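Local coordinates for protein cytosolic phospholipase A2 delta (Homo sapiens, PDB 5IZ5) that hydrolyses glycerophospholipids at the sn-2 position in a calcium-dependent manner, with a preference for linoleic acid there, at residues V435-S438 and Q443-D446; S367-A372 and I530-F535. The protein carries 3 engineered substitutions. All coordinates share one frame; numbering follows the deposited sequence.

How the interactions relate
Both contacts lie in the catalytic domain, and helix 428-441 links them: it carries one side of interaction 1 and packs against interaction 2. Interaction 2 is fully buried, next to the nucleophile S365, and joins helix 367-375 to the turn between helices 524-531 and 534-543, two elements far apart in the sequence. Interaction 1 sits further out, about 23 Å from the centre of the chain against about 14 Å (centre to centre), and ties the end of helix 428-441 to the partly exposed loop just after it. The chemistry follows: aromatic packing with one indole N-H bond inside, a buried carboxylate taking a backbone amide and a water nearer the surface. L436, beside E437 on the helix, touches both W369 and S532 of interaction 2 with its CD2.

Interaction 1: residues V435-S438 and Q443-D446; sequences VLES and QVMD
E437 reaches from the last turns of helix 428-441 to the chain that leaves it, meeting Q443, V444 and M445. From CB, which points at the loop, the side chain runs out straight: CG is anti to the backbone N (chi1 -173°) and the carboxylate carbon continues the line. CG passes the carbonyl oxygen of Q443, CG to O 3.4 Å. CD comes next, 3.6 Å from N of M445. At the tip the two oxygens part company. OE1 lies alongside V444, 3.8 Å from its CA, while OE2 accepts the backbone N-H of M445 at 2.9 Å from that N. The bond is nearly straight at the hydrogen (169°), yet the donor stands above the carboxylate plane, 64° out of it. A water donates to the same OE2 at 2.8 Å and to the carbonyl O of M445 at 2.9 Å, so M445 is held through both its N-H and its C=O. R523, just ahead of helix 524-531, makes a salt bridge to OE2 as well and would balance the buried negative charge. A helix glutamate thus accepts a main-chain amide four residues past the end of its own helix, fixing the path of the chain leaving helix 428-441 in the patatin-like catalytic domain, away from the active site.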
loop_
_atom_site.group_PDB
_atom_site.type_symbol
_atom_site.label_atom_id
_atom_site.label_comp_id
_atom_site.label_asym_id
_atom_site.label_seq_id
_atom_site.Cartn_x
_atom_site.Cartn_y
_atom_site.Cartn_z
ATOM N N VAL B 435 9.264 13.614 -14.058
ATOM C CA VAL B 435 8.535 14.457 -14.985
ATOM C C VAL B 435 7.483 15.304 -14.268
ATOM O O VAL B 435 7.391 16.511 -14.495
ATOM C CB VAL B 435 7.872 13.580 -16.061
ATOM C CG1 VAL B 435 6.778 14.335 -16.805
ATOM C CG2 VAL B 435 8.932 13.047 -17.014
ATOM N N LEU B 436 6.703 14.661 -13.409
ATOM C CA LEU B 436 5.710 15.357 -12.607
ATOM C C LEU B 436 6.379 16.439 -11.762
ATOM O O LEU B 436 5.900 17.569 -11.711
ATOM C CB LEU B 436 4.964 14.375 -11.705
ATOM C CG LEU B 436 3.949 14.969 -10.736
ATOM C CD1 LEU B 436 2.851 15.716 -11.483
ATOM C CD2 LEU B 436 3.360 13.876 -9.859
ATOM N N GLU B 437 7.502 16.092 -11.133
ATOM C CA GLU B 437 8.264 17.051 -10.342
ATOM C C GLU B 437 8.656 18.264 -11.174
ATOM O O GLU B 437 8.526 19.399 -10.722
ATOM C CB GLU B 437 9.520 16.401 -9.756
ATOM C CG GLU B 437 10.282 17.291 -8.787
ATOM C CD GLU B 437 11.502 16.612 -8.196
ATOM O OE1 GLU B 437 12.324 16.069 -8.964
ATOM O OE2 GLU B 437 11.640 16.611 -6.957
ATOM N N SER B 438 9.152 18.011 -12.382
ATOM C CA SER B 438 9.523 19.074 -13.322
ATOM C C SER B 438 8.329 19.975 -13.703
ATOM O O SER B 438 8.479 21.194 -13.834
ATOM C CB SER B 438 10.158 18.463 -14.592
ATOM O OG SER B 438 11.528 18.158 -14.391
ATOM N N GLN B 443 12.143 22.117 -10.847
ATOM C CA GLN B 443 13.406 21.752 -10.217
ATOM C C GLN B 443 13.211 20.578 -9.262
ATOM O O GLN B 443 12.083 20.206 -8.934
ATOM C CB GLN B 443 13.976 22.932 -9.424
ATOM C CG GLN B 443 13.049 23.432 -8.317
ATOM C CD GLN B 443 13.670 24.525 -7.468
ATOM O OE1 GLN B 443 14.874 24.766 -7.519
ATOM N NE2 GLN B 443 12.845 25.194 -6.675
ATOM N N VAL B 444 14.328 20.029 -8.800
ATOM C CA VAL B 444 14.326 19.036 -7.737
ATOM C C VAL B 444 13.739 19.680 -6.483
ATOM O O VAL B 444 14.188 20.746 -6.057
ATOM C CB VAL B 444 15.759 18.516 -7.452
ATOM C CG1 VAL B 444 15.810 17.693 -6.169
ATOM C CG2 VAL B 444 16.260 17.689 -8.628
ATOM N N MET B 445 12.740 19.025 -5.899
ATOM C CA MET B 445 12.029 19.552 -4.744
ATOM C C MET B 445 12.324 18.648 -3.557
ATOM O O MET B 445 11.673 17.618 -3.371
ATOM C CB MET B 445 10.527 19.603 -5.034
ATOM C CG MET B 445 9.705 20.400 -4.032
ATOM S SD MET B 445 10.344 22.055 -3.681
ATOM C CE MET B 445 10.619 22.699 -5.328
ATOM N N ASP B 446 13.317 19.032 -2.758
ATOM C CA ASP B 446 13.851 18.147 -1.727
ATOM C C ASP B 446 13.033 18.212 -0.434
ATOM O O ASP B 446 13.517 18.656 0.602
ATOM C CB ASP B 446 15.327 18.477 -1.463
ATOM C CG ASP B 446 16.083 17.326 -0.812
ATOM O OD1 ASP B 446 15.451 16.310 -0.431
ATOM O OD2 ASP B 446 17.322 17.439 -0.684
HETATM O O HOH W 1 9.815 16.053 -4.905
#

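Interaction 2: residues S367-A372 and I530-F535; sequences STWTMA and IWSNIF
In this patatin-like catalytic domain the helix that follows the nucleophile S365 packs here against the turn joining helices 524-531 and 534-543. W369 reaches the turn with its indole edge: NE1 donates to OG of S532 at 3.1 Å, and OG lies in the ring plane although the bond is bent (151°). With chi1 at 64°, the S532 hydroxyl sits between its own backbone N and carbonyl carbon, where it also bonds the carbonyl of E528 and the indole N-H of W432. Three partners thus grip one buried oxygen. The far corner of the W369 six-membered ring meets F535, CH2 to CZ 3.9 Å, the two planes inclined at 47° and their centroids 5.6 Å apart. An alanine in place of W369 would remove one of the two indole donors to S532 OG and is likely to open a gap beside F535, which itself lies close to the substrate-binding G335. On the other flank of the turn, T368 packs on W531, whose indole stacks on Y466. OG1 of T368, hydrogen-bonded back to the carbonyl of S365, passes 3.6 Å from CE3 of W531, and CB of T368 comes within 3.5 Å of that same CE3.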
loop_
_atom_site.group_PDB
_atom_site.type_symbol
_atom_site.label_atom_id
_atom_site.label_comp_id
_atom_site.label_asym_id
_atom_site.label_seq_id
_atom_site.Cartn_x
_atom_site.Cartn_y
_atom_site.Cartn_z
ATOM N N SER B 367 -5.304 15.289 -6.322
ATOM C CA SER B 367 -5.509 16.019 -5.066
ATOM C C SER B 367 -4.279 15.988 -4.161
ATOM O O SER B 367 -4.037 16.954 -3.425
ATOM C CB SER B 367 -6.701 15.454 -4.295
ATOM O OG SER B 367 -7.907 15.841 -4.916
ATOM N N THR B 368 -3.502 14.899 -4.231
ATOM C CA THR B 368 -2.287 14.762 -3.417
ATOM C C THR B 368 -1.216 15.769 -3.810
ATOM O O THR B 368 -0.333 16.069 -3.004
ATOM C CB THR B 368 -1.655 13.344 -3.485
ATOM O OG1 THR B 368 -1.174 13.076 -4.809
ATOM C CG2 THR B 368 -2.651 12.268 -3.064
ATOM N N TRP B 369 -1.277 16.284 -5.038
ATOM C CA TRP B 369 -0.311 17.287 -5.486
ATOM C C TRP B 369 -0.509 18.593 -4.727
ATOM O O TRP B 369 0.461 19.241 -4.333
ATOM C CB TRP B 369 -0.419 17.561 -6.992
ATOM C CG TRP B 369 -0.346 16.335 -7.863
ATOM C CD1 TRP B 369 0.072 15.086 -7.500
ATOM C CD2 TRP B 369 -0.678 16.261 -9.251
ATOM N NE1 TRP B 369 -0.012 14.227 -8.569
ATOM C CE2 TRP B 369 -0.460 14.927 -9.660
ATOM C CE3 TRP B 369 -1.156 17.195 -10.190
ATOM C CZ2 TRP B 369 -0.694 14.500 -10.968
ATOM C CZ3 TRP B 369 -1.393 16.771 -11.491
ATOM C CH2 TRP B 369 -1.161 15.432 -11.869
ATOM N N THR B 370 -1.770 18.982 -4.549
ATOM C CA THR B 370 -2.112 20.166 -3.769
ATOM C C THR B 370 -1.643 19.973 -2.332
ATOM O O THR B 370 -0.969 20.841 -1.763
ATOM C CB THR B 370 -3.632 20.408 -3.765
ATOM O OG1 THR B 370 -4.111 20.455 -5.111
ATOM C CG2 THR B 370 -3.987 21.721 -3.065
ATOM N N MET B 371 -1.988 18.817 -1.772
ATOM C CA MET B 371 -1.649 18.486 -0.400
ATOM C C MET B 371 -0.141 18.514 -0.184
ATOM O O MET B 371 0.347 19.138 0.757
ATOM C CB MET B 371 -2.208 17.107 -0.028
ATOM C CG MET B 371 -3.726 17.063 0.002
ATOM S SD MET B 371 -4.388 15.392 0.044
ATOM C CE MET B 371 -3.831 14.857 1.663
ATOM N N ALA B 372 0.595 17.855 -1.070
ATOM C CA ALA B 372 2.044 17.760 -0.934
ATOM C C ALA B 372 2.710 19.130 -0.996
ATOM O O ALA B 372 3.575 19.448 -0.182
ATOM C CB ALA B 372 2.616 16.852 -2.006
ATOM N N ILE B 530 3.299 7.524 -7.187
ATOM C CA ILE B 530 2.513 6.348 -6.771
ATOM C C ILE B 530 1.053 6.731 -6.637
ATOM O O ILE B 530 0.170 6.048 -7.151
ATOM C CB ILE B 530 2.916 5.821 -5.363
ATOM C CG1 ILE B 530 4.414 5.527 -5.241
ATOM C CG2 ILE B 530 2.064 4.619 -4.934
ATOM C CD1 ILE B 530 4.966 4.520 -6.205
ATOM N N TRP B 531 0.804 7.813 -5.908
ATOM C CA TRP B 531 -0.560 8.267 -5.634
ATOM C C TRP B 531 -1.325 8.610 -6.911
ATOM O O TRP B 531 -2.537 8.419 -6.976
ATOM C CB TRP B 531 -0.541 9.478 -4.693
ATOM C CG TRP B 531 0.057 9.172 -3.345
ATOM C CD1 TRP B 531 0.013 7.982 -2.674
ATOM C CD2 TRP B 531 0.761 10.080 -2.499
ATOM N NE1 TRP B 531 0.650 8.088 -1.471
ATOM C CE2 TRP B 531 1.121 9.368 -1.335
ATOM C CE3 TRP B 531 1.134 11.427 -2.615
ATOM C CZ2 TRP B 531 1.828 9.957 -0.290
ATOM C CZ3 TRP B 531 1.846 12.008 -1.579
ATOM C CH2 TRP B 531 2.180 11.275 -0.432
ATOM N N SER B 532 -0.613 9.129 -7.903
ATOM C CA SER B 532 -1.207 9.529 -9.167
ATOM C C SER B 532 -0.707 8.681 -10.343
ATOM O O SER B 532 -0.643 9.184 -11.474
ATOM C CB SER B 532 -0.936 11.019 -9.421
ATOM O OG SER B 532 0.447 11.291 -9.577
ATOM N N ASN B 533 -0.349 7.413 -10.090
ATOM C CA ASN B 533 0.204 6.562 -11.169
ATOM C C ASN B 533 -0.785 6.066 -12.236
ATOM O O ASN B 533 -0.413 5.303 -13.125
ATOM C CB ASN B 533 1.110 5.418 -10.650
ATOM C CG ASN B 533 0.365 4.294 -9.946
ATOM O OD1 ASN B 533 -0.858 4.189 -9.988
ATOM N ND2 ASN B 533 1.133 3.425 -9.285
ATOM N N ILE B 534 -2.032 6.532 -12.177
ATOM C CA ILE B 534 -2.921 6.419 -13.336
ATOM C C ILE B 534 -2.207 7.022 -14.557
ATOM O O ILE B 534 -2.374 6.558 -15.682
ATOM C CB ILE B 534 -4.296 7.104 -13.107
ATOM C CG1 ILE B 534 -5.286 6.724 -14.211
ATOM C CG2 ILE B 534 -4.157 8.622 -13.035
ATOM C CD1 ILE B 534 -5.846 5.325 -14.065
ATOM N N PHE B 535 -1.375 8.031 -14.317
ATOM C CA PHE B 535 -0.625 8.664 -15.397
ATOM C C PHE B 535 0.460 7.774 -16.006
ATOM O O PHE B 535 0.840 7.991 -17.155
ATOM C CB PHE B 535 -0.016 9.992 -14.958
ATOM C CG PHE B 535 -1.013 11.107 -14.835
ATOM C CD1 PHE B 535 -1.190 12.054 -15.845
ATOM C CD2 PHE B 535 -1.777 11.209 -13.698
ATOM C CE1 PHE B 535 -2.122 13.072 -15.701
ATOM C CE2 PHE B 535 -2.710 12.214 -13.548
ATOM C CZ PHE B 535 -2.886 13.150 -14.552
#